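Side-chain contacts in beta-galactosidase (Bacillus circulans subsp. alkalophilus, PDB 3TTY), which hydrolyses terminal non-reducing beta-galactose residues, and here holds galactose in the pocket of a TIM-barrel glycoside hydrolase domain: residues N276-D281 and S285-A290; F303-Q308 and Y332-H337. All blocks are in the same frame, centred on the assembly; numbering follows the deposited sequence.

Contact 1: N276-D281 and S285-A290. With GLA (alpha-D-galactopyranose), chain H.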
loop_
_atom_site.group_PDB
_atom_site.type_symbol
_atom_site.label_atom_id
_atom_site.label_comp_id
_atom_site.label_asym_id
_atom_site.label_seq_id
_atom_site.Cartn_x
_atom_site.Cartn_y
_atom_site.Cartn_z
ATOM N N ASN A 276 23.417 -12.320 -11.216
ATOM C CA ASN A 276 22.702 -11.535 -12.222
ATOM C C ASN A 276 21.365 -12.143 -12.634
ATOM O O ASN A 276 21.315 -13.194 -13.295
ATOM C CB ASN A 276 23.587 -11.324 -13.452
ATOM C CG ASN A 276 22.869 -10.600 -14.563
ATOM O OD1 ASN A 276 23.078 -10.883 -15.748
ATOM N ND2 ASN A 276 22.006 -9.671 -14.193
ATOM N N TYR A 277 20.289 -11.465 -12.239
ATOM C CA TYR A 277 18.926 -11.926 -12.493
ATOM C C TYR A 277 18.071 -10.858 -13.159
ATOM O O TYR A 277 17.268 -10.197 -12.499
ATOM C CB TYR A 277 18.269 -12.378 -11.189
ATOM C CG TYR A 277 18.905 -13.635 -10.623
ATOM C CD1 TYR A 277 18.476 -14.893 -11.025
ATOM C CD2 TYR A 277 19.946 -13.560 -9.700
ATOM C CE1 TYR A 277 19.059 -16.045 -10.514
ATOM C CE2 TYR A 277 20.532 -14.704 -9.187
ATOM C CZ TYR A 277 20.084 -15.942 -9.599
ATOM O OH TYR A 277 20.667 -17.084 -9.100
ATOM N N PRO A 278 18.252 -10.667 -14.471
ATOM C CA PRO A 278 17.410 -9.673 -15.139
ATOM C C PRO A 278 16.042 -10.260 -15.353
ATOM O O PRO A 278 15.932 -11.473 -15.558
ATOM C CB PRO A 278 18.097 -9.467 -16.497
ATOM C CG PRO A 278 19.474 -10.014 -16.337
ATOM C CD PRO A 278 19.336 -11.144 -15.341
ATOM N N SER A 279 15.017 -9.418 -15.305
ATOM C CA SER A 279 13.682 -9.812 -15.734
ATOM C C SER A 279 13.519 -9.618 -17.243
ATOM O O SER A 279 14.322 -8.946 -17.883
ATOM C CB SER A 279 12.621 -9.008 -14.975
ATOM O OG SER A 279 12.598 -9.400 -13.610
ATOM N N MET A 280 12.488 -10.231 -17.806
ATOM C CA MET A 280 12.083 -9.975 -19.183
ATOM C C MET A 280 12.050 -8.459 -19.409
ATOM O O MET A 280 12.284 -7.971 -20.520
ATOM C CB MET A 280 10.688 -10.574 -19.398
ATOM C CG MET A 280 10.085 -10.394 -20.791
ATOM S SD MET A 280 10.350 -11.823 -21.870
ATOM C CE MET A 280 11.577 -11.128 -22.971
ATOM N N ASP A 281 11.805 -7.743 -18.309
ATOM C CA ASP A 281 11.473 -6.319 -18.267
ATOM C C ASP A 281 12.669 -5.381 -18.126
ATOM O O ASP A 281 12.532 -4.163 -18.263
ATOM C CB ASP A 281 10.569 -6.081 -17.050
ATOM C CG ASP A 281 9.233 -5.494 -17.423
ATOM O OD1 ASP A 281 8.873 -5.567 -18.621
ATOM O OD2 ASP A 281 8.539 -4.969 -16.523
ATOM N N SER A 285 20.824 -2.532 -21.366
ATOM C CA SER A 285 21.925 -1.623 -21.046
ATOM C C SER A 285 22.094 -1.491 -19.531
ATOM O O SER A 285 23.185 -1.184 -19.040
ATOM C CB SER A 285 21.700 -0.247 -21.674
ATOM O OG SER A 285 20.515 0.356 -21.183
ATOM N N PHE A 286 21.014 -1.732 -18.794
ATOM C CA PHE A 286 21.109 -1.746 -17.348
ATOM C C PHE A 286 21.882 -2.953 -16.822
ATOM O O PHE A 286 22.762 -2.799 -15.972
ATOM C CB PHE A 286 19.739 -1.674 -16.661
ATOM C CG PHE A 286 19.843 -1.670 -15.162
ATOM C CD1 PHE A 286 20.094 -0.489 -14.478
ATOM C CD2 PHE A 286 19.752 -2.849 -14.442
ATOM C CE1 PHE A 286 20.227 -0.482 -13.095
ATOM C CE2 PHE A 286 19.878 -2.848 -13.057
ATOM C CZ PHE A 286 20.120 -1.660 -12.385
ATOM N N THR A 287 21.568 -4.158 -17.292
ATOM C CA THR A 287 22.335 -5.291 -16.785
ATOM C C THR A 287 23.805 -5.188 -17.228
ATOM O O THR A 287 24.706 -5.603 -16.504
ATOM C CB THR A 287 21.662 -6.705 -16.998
ATOM O OG1 THR A 287 22.512 -7.572 -17.770
ATOM C CG2 THR A 287 20.310 -6.598 -17.624
ATOM N N ALA A 288 24.056 -4.572 -18.377
ATOM C CA ALA A 288 25.435 -4.286 -18.779
ATOM C C ALA A 288 26.104 -3.314 -17.788
ATOM O O ALA A 288 27.262 -3.493 -17.384
ATOM C CB ALA A 288 25.471 -3.715 -20.199
ATOM N N MET A 289 25.370 -2.278 -17.398
ATOM C CA MET A 289 25.874 -1.323 -16.419
ATOM C C MET A 289 26.195 -2.011 -15.082
ATOM O O MET A 289 27.170 -1.655 -14.413
ATOM C CB MET A 289 24.883 -0.161 -16.222
ATOM C CG MET A 289 25.473 1.020 -15.454
ATOM S SD MET A 289 24.318 2.370 -15.170
ATOM C CE MET A 289 22.979 1.511 -14.342
ATOM N N ALA A 290 25.392 -3.004 -14.705
ATOM C CA ALA A 290 25.656 -3.763 -13.475
ATOM C C ALA A 290 26.922 -4.648 -13.535
ATOM O O ALA A 290 27.722 -4.658 -12.595
ATOM C CB ALA A 290 24.421 -4.583 -13.055
HETATM C C1 GLA H . 20.256 -15.446 -4.979
HETATM C C2 GLA H . 20.800 -16.488 -3.970
HETATM C C3 GLA H . 20.615 -17.939 -4.447
HETATM C C4 GLA H . 19.175 -18.094 -4.912
HETATM C C5 GLA H . 18.858 -17.022 -5.960
HETATM C C6 GLA H . 17.429 -17.248 -6.468
HETATM O O1 GLA H . 21.016 -15.299 -6.192
HETATM O O2 GLA H . 22.177 -16.258 -3.720
HETATM O O3 GLA H . 20.858 -18.886 -3.391
HETATM O O4 GLA H . 18.358 -17.891 -3.765
HETATM O O5 GLA H . 18.912 -15.732 -5.343
HETATM O O6 GLA H . 17.225 -16.538 -7.697
#
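Pro-278 lays its ring against the methyl of Thr-287, with CG of the proline 3.7 Å from CG2 of the threonine, and the two side chains cross at about a right angle. CB of Pro-278 also lies close to that methyl, and Trp-330 of helix 326-336 packs against the proline as well. Beside this apolar pair, Asn-276 reaches toward the same threonine with its CG anti to the backbone N (chi1 176°). Its OD1 stays 3.9 Å from OG1 of Thr-287, and that hydroxyl makes a weak hydrogen bond with Gln-333 instead. This is a small buried patch between the loop that leaves barrel strand 273-275 and the helix it leads into, 284-296, at the mouth of the TIM barrel. Tyr-277 turns its CB away from the helix and offers one ring face to the sugar. O6 of the galactose sits 3.3 Å above the plane of that ring, displaced toward its rim, while CE2 of Tyr-277 comes within 3.1 Å of the sugar O1. The phenol OH is hydrogen-bonded to Glu-307. A leucine in place of Tyr-277 would probably cost Glu-307 that hydrogen-bonding partner and take the flat ring face from under O6. Farther along the loop the packing on this helix ends: the solvent-exposed Met-280 and Asp-281 do not touch 285-290, although both pack on Leu-521 of a neighbouring subunit.

Contact 2: F303-Q308 and Y332-H337. With GLA (alpha-D-galactopyranose), chain H.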
loop_
_atom_site.group_PDB
_atom_site.type_symbol
_atom_site.label_atom_id
_atom_site.label_comp_id
_atom_site.label_asym_id
_atom_site.label_seq_id
_atom_site.Cartn_x
_atom_site.Cartn_y
_atom_site.Cartn_z
ATOM N N PHE A 303 35.702 -10.329 -12.797
ATOM C CA PHE A 303 34.953 -10.876 -11.667
ATOM C C PHE A 303 34.357 -12.252 -11.977
ATOM O O PHE A 303 34.423 -12.728 -13.107
ATOM C CB PHE A 303 33.827 -9.916 -11.303
ATOM C CG PHE A 303 32.907 -9.634 -12.447
ATOM C CD1 PHE A 303 31.828 -10.464 -12.701
ATOM C CD2 PHE A 303 33.148 -8.566 -13.298
ATOM C CE1 PHE A 303 30.990 -10.219 -13.770
ATOM C CE2 PHE A 303 32.322 -8.321 -14.373
ATOM C CZ PHE A 303 31.236 -9.140 -14.604
ATOM N N MET A 304 33.771 -12.880 -10.963
ATOM C CA MET A 304 32.980 -14.090 -11.158
ATOM C C MET A 304 31.516 -13.724 -11.346
ATOM O O MET A 304 30.978 -12.910 -10.598
ATOM C CB MET A 304 33.088 -15.024 -9.942
ATOM C CG MET A 304 34.490 -15.477 -9.592
ATOM S SD MET A 304 34.547 -16.513 -8.114
ATOM C CE MET A 304 33.560 -17.940 -8.611
ATOM N N LEU A 305 30.879 -14.309 -12.358
ATOM C CA LEU A 305 29.428 -14.413 -12.387
ATOM C C LEU A 305 29.207 -15.651 -11.533
ATOM O O LEU A 305 29.518 -16.778 -11.960
ATOM C CB LEU A 305 28.923 -14.677 -13.809
ATOM C CG LEU A 305 27.558 -14.204 -14.332
ATOM C CD1 LEU A 305 26.840 -15.305 -15.140
ATOM C CD2 LEU A 305 26.658 -13.643 -13.247
ATOM N N MET A 306 28.734 -15.449 -10.308
ATOM C CA MET A 306 28.525 -16.573 -9.403
ATOM C C MET A 306 27.183 -17.215 -9.705
ATOM O O MET A 306 27.046 -18.431 -9.619
ATOM C CB MET A 306 28.594 -16.122 -7.940
ATOM C CG MET A 306 28.442 -17.239 -6.910
ATOM S SD MET A 306 29.864 -18.342 -6.822
ATOM C CE MET A 306 31.152 -17.219 -6.259
ATOM N N GLU A 307 26.193 -16.399 -10.060
ATOM C CA GLU A 307 24.879 -16.933 -10.411
ATOM C C GLU A 307 24.145 -16.181 -11.515
ATOM O O GLU A 307 24.414 -15.009 -11.806
ATOM C CB GLU A 307 23.941 -16.976 -9.204
ATOM C CG GLU A 307 24.490 -17.566 -7.933
ATOM C CD GLU A 307 23.546 -17.286 -6.785
ATOM O OE1 GLU A 307 22.341 -17.159 -7.074
ATOM O OE2 GLU A 307 23.989 -17.181 -5.614
ATOM N N GLN A 308 23.182 -16.894 -12.082
ATOM C CA GLN A 308 22.193 -16.406 -13.027
ATOM C C GLN A 308 21.319 -17.646 -13.188
ATOM O O GLN A 308 21.777 -18.762 -12.926
ATOM C CB GLN A 308 22.828 -16.026 -14.377
ATOM C CG GLN A 308 23.454 -17.206 -15.133
ATOM C CD GLN A 308 24.023 -16.828 -16.505
ATOM O OE1 GLN A 308 23.861 -15.711 -16.979
ATOM N NE2 GLN A 308 24.692 -17.775 -17.138
ATOM N N TYR A 332 27.363 -14.397 -22.267
ATOM C CA TYR A 332 28.449 -13.688 -22.939
ATOM C C TYR A 332 28.410 -12.181 -22.680
ATOM O O TYR A 332 29.440 -11.504 -22.768
ATOM C CB TYR A 332 28.479 -13.980 -24.438
ATOM C CG TYR A 332 29.030 -15.349 -24.761
ATOM C CD1 TYR A 332 30.321 -15.700 -24.389
ATOM C CD2 TYR A 332 28.259 -16.288 -25.429
ATOM C CE1 TYR A 332 30.832 -16.960 -24.670
ATOM C CE2 TYR A 332 28.758 -17.541 -25.714
ATOM C CZ TYR A 332 30.043 -17.869 -25.331
ATOM O OH TYR A 332 30.539 -19.109 -25.624
ATOM N N GLN A 333 27.232 -11.654 -22.360
ATOM C CA GLN A 333 27.162 -10.259 -21.966
ATOM C C GLN A 333 27.976 -10.053 -20.685
ATOM O O GLN A 333 28.713 -9.077 -20.569
ATOM C CB GLN A 333 25.723 -9.769 -21.787
ATOM C CG GLN A 333 25.621 -8.239 -21.733
ATOM C CD GLN A 333 24.237 -7.760 -21.343
ATOM O OE1 GLN A 333 23.546 -8.406 -20.550
ATOM N NE2 GLN A 333 23.822 -6.622 -21.904
ATOM N N ALA A 334 27.851 -10.976 -19.737
ATOM C CA ALA A 334 28.646 -10.912 -18.522
ATOM C C ALA A 334 30.134 -10.979 -18.853
ATOM O O ALA A 334 30.925 -10.146 -18.395
ATOM C CB ALA A 334 28.262 -12.011 -17.574
ATOM N N VAL A 335 30.517 -11.959 -19.665
ATOM C CA VAL A 335 31.920 -12.124 -20.016
ATOM C C VAL A 335 32.463 -10.856 -20.673
ATOM O O VAL A 335 33.572 -10.411 -20.372
ATOM C CB VAL A 335 32.127 -13.328 -20.956
ATOM C CG1 VAL A 335 33.604 -13.452 -21.341
ATOM C CG2 VAL A 335 31.611 -14.607 -20.297
ATOM N N ALA A 336 31.659 -10.281 -21.564
ATOM C CA ALA A 336 31.998 -9.059 -22.284
ATOM C C ALA A 336 32.355 -7.916 -21.330
ATOM O O ALA A 336 33.117 -7.015 -21.684
ATOM C CB ALA A 336 30.828 -8.647 -23.165
ATOM N N HIS A 337 31.797 -7.947 -20.123
ATOM C CA HIS A 337 32.021 -6.858 -19.181
ATOM C C HIS A 337 32.990 -7.180 -18.059
ATOM O O HIS A 337 33.181 -6.369 -17.161
ATOM C CB HIS A 337 30.700 -6.294 -18.663
ATOM C CG HIS A 337 29.894 -5.626 -19.731
ATOM N ND1 HIS A 337 30.219 -4.386 -20.238
ATOM C CD2 HIS A 337 28.812 -6.045 -20.426
ATOM C CE1 HIS A 337 29.356 -4.059 -21.181
ATOM N NE2 HIS A 337 28.489 -5.046 -21.312
HETATM C C1 GLA H . 20.256 -15.446 -4.979
HETATM C C2 GLA H . 20.800 -16.488 -3.970
HETATM C C3 GLA H . 20.615 -17.939 -4.447
HETATM C C4 GLA H . 19.175 -18.094 -4.912
HETATM C C5 GLA H . 18.858 -17.022 -5.960
HETATM C C6 GLA H . 17.429 -17.248 -6.468
HETATM O O1 GLA H . 21.016 -15.299 -6.192
HETATM O O2 GLA H . 22.177 -16.258 -3.720
HETATM O O3 GLA H . 20.858 -18.886 -3.391
HETATM O O4 GLA H . 18.358 -17.891 -3.765
HETATM O O5 GLA H . 18.912 -15.732 -5.343
HETATM O O6 GLA H . 17.225 -16.538 -7.697
#
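Phe-303 starts the contact by pushing the edge of its ring at the backbone of His-337: CE2 of the phenylalanine lies 3.5 Å from the carbonyl O of His-337, near the ring plane. That oxygen also accepts a hydrogen bond from Arg-295. The next ring atom, CZ of Phe-303, approaches the carbonyl O of Ala-334 obliquely at 3.9 Å. With CG set between the backbone N and the carbonyl carbon (chi1 57°), the ring swings nearer the helix than the direction of its CB alone would suggest. Met-304 packs on Thr-341 and Met-343 of the next barrel strand. Leu-305 points its CB toward the helix, its CG resting 4.0 Å from CB of Ala-334, the one apolar side-chain contact across the two segments. Glu-307 then reaches the galactose with its chain extended beyond CG. Its OE2 accepts a hydrogen bond from the sugar O2 at 2.8 Å; OE1 accepts one from O1, modelled so short that its exact length is doubtful. Gln-308 bonds through NE2 to the OG of Ser-331 of the same helix. The whole forms part of a beta-alpha-beta crossover: helix 326-336 follows strand 303-307 and leads into strand 339-344, while Ala-334 and His-337 also touch helix 284-296, and His-337 NE2 bonds Glu-618 beyond the barrel.

In the fold
Contacts 1 and 2 follow each other along the chain and belong to consecutive strand-helix units of the barrel, their centres 11 Å apart. Strands 273-275 and 303-307 are neighbours in the sheet, and the pairing continues to the pocket, where the backbone N of Asn-276 lies 2.9 Å from O of Glu-307, a probable hydrogen bond. Just beyond it, Tyr-277 OH stands 2.6 Å from Glu-307 OE1, so the tyrosine of contact 1 both lines the pocket and hydrogen-bonds the carboxylate of contact 2. Arg-111, Asn-149 and Glu-355 also hydrogen-bond the galactose. On the helical side, Gln-333 packs on Ala-288 and its OE1 lies 3.1 Å from Thr-287 OG1.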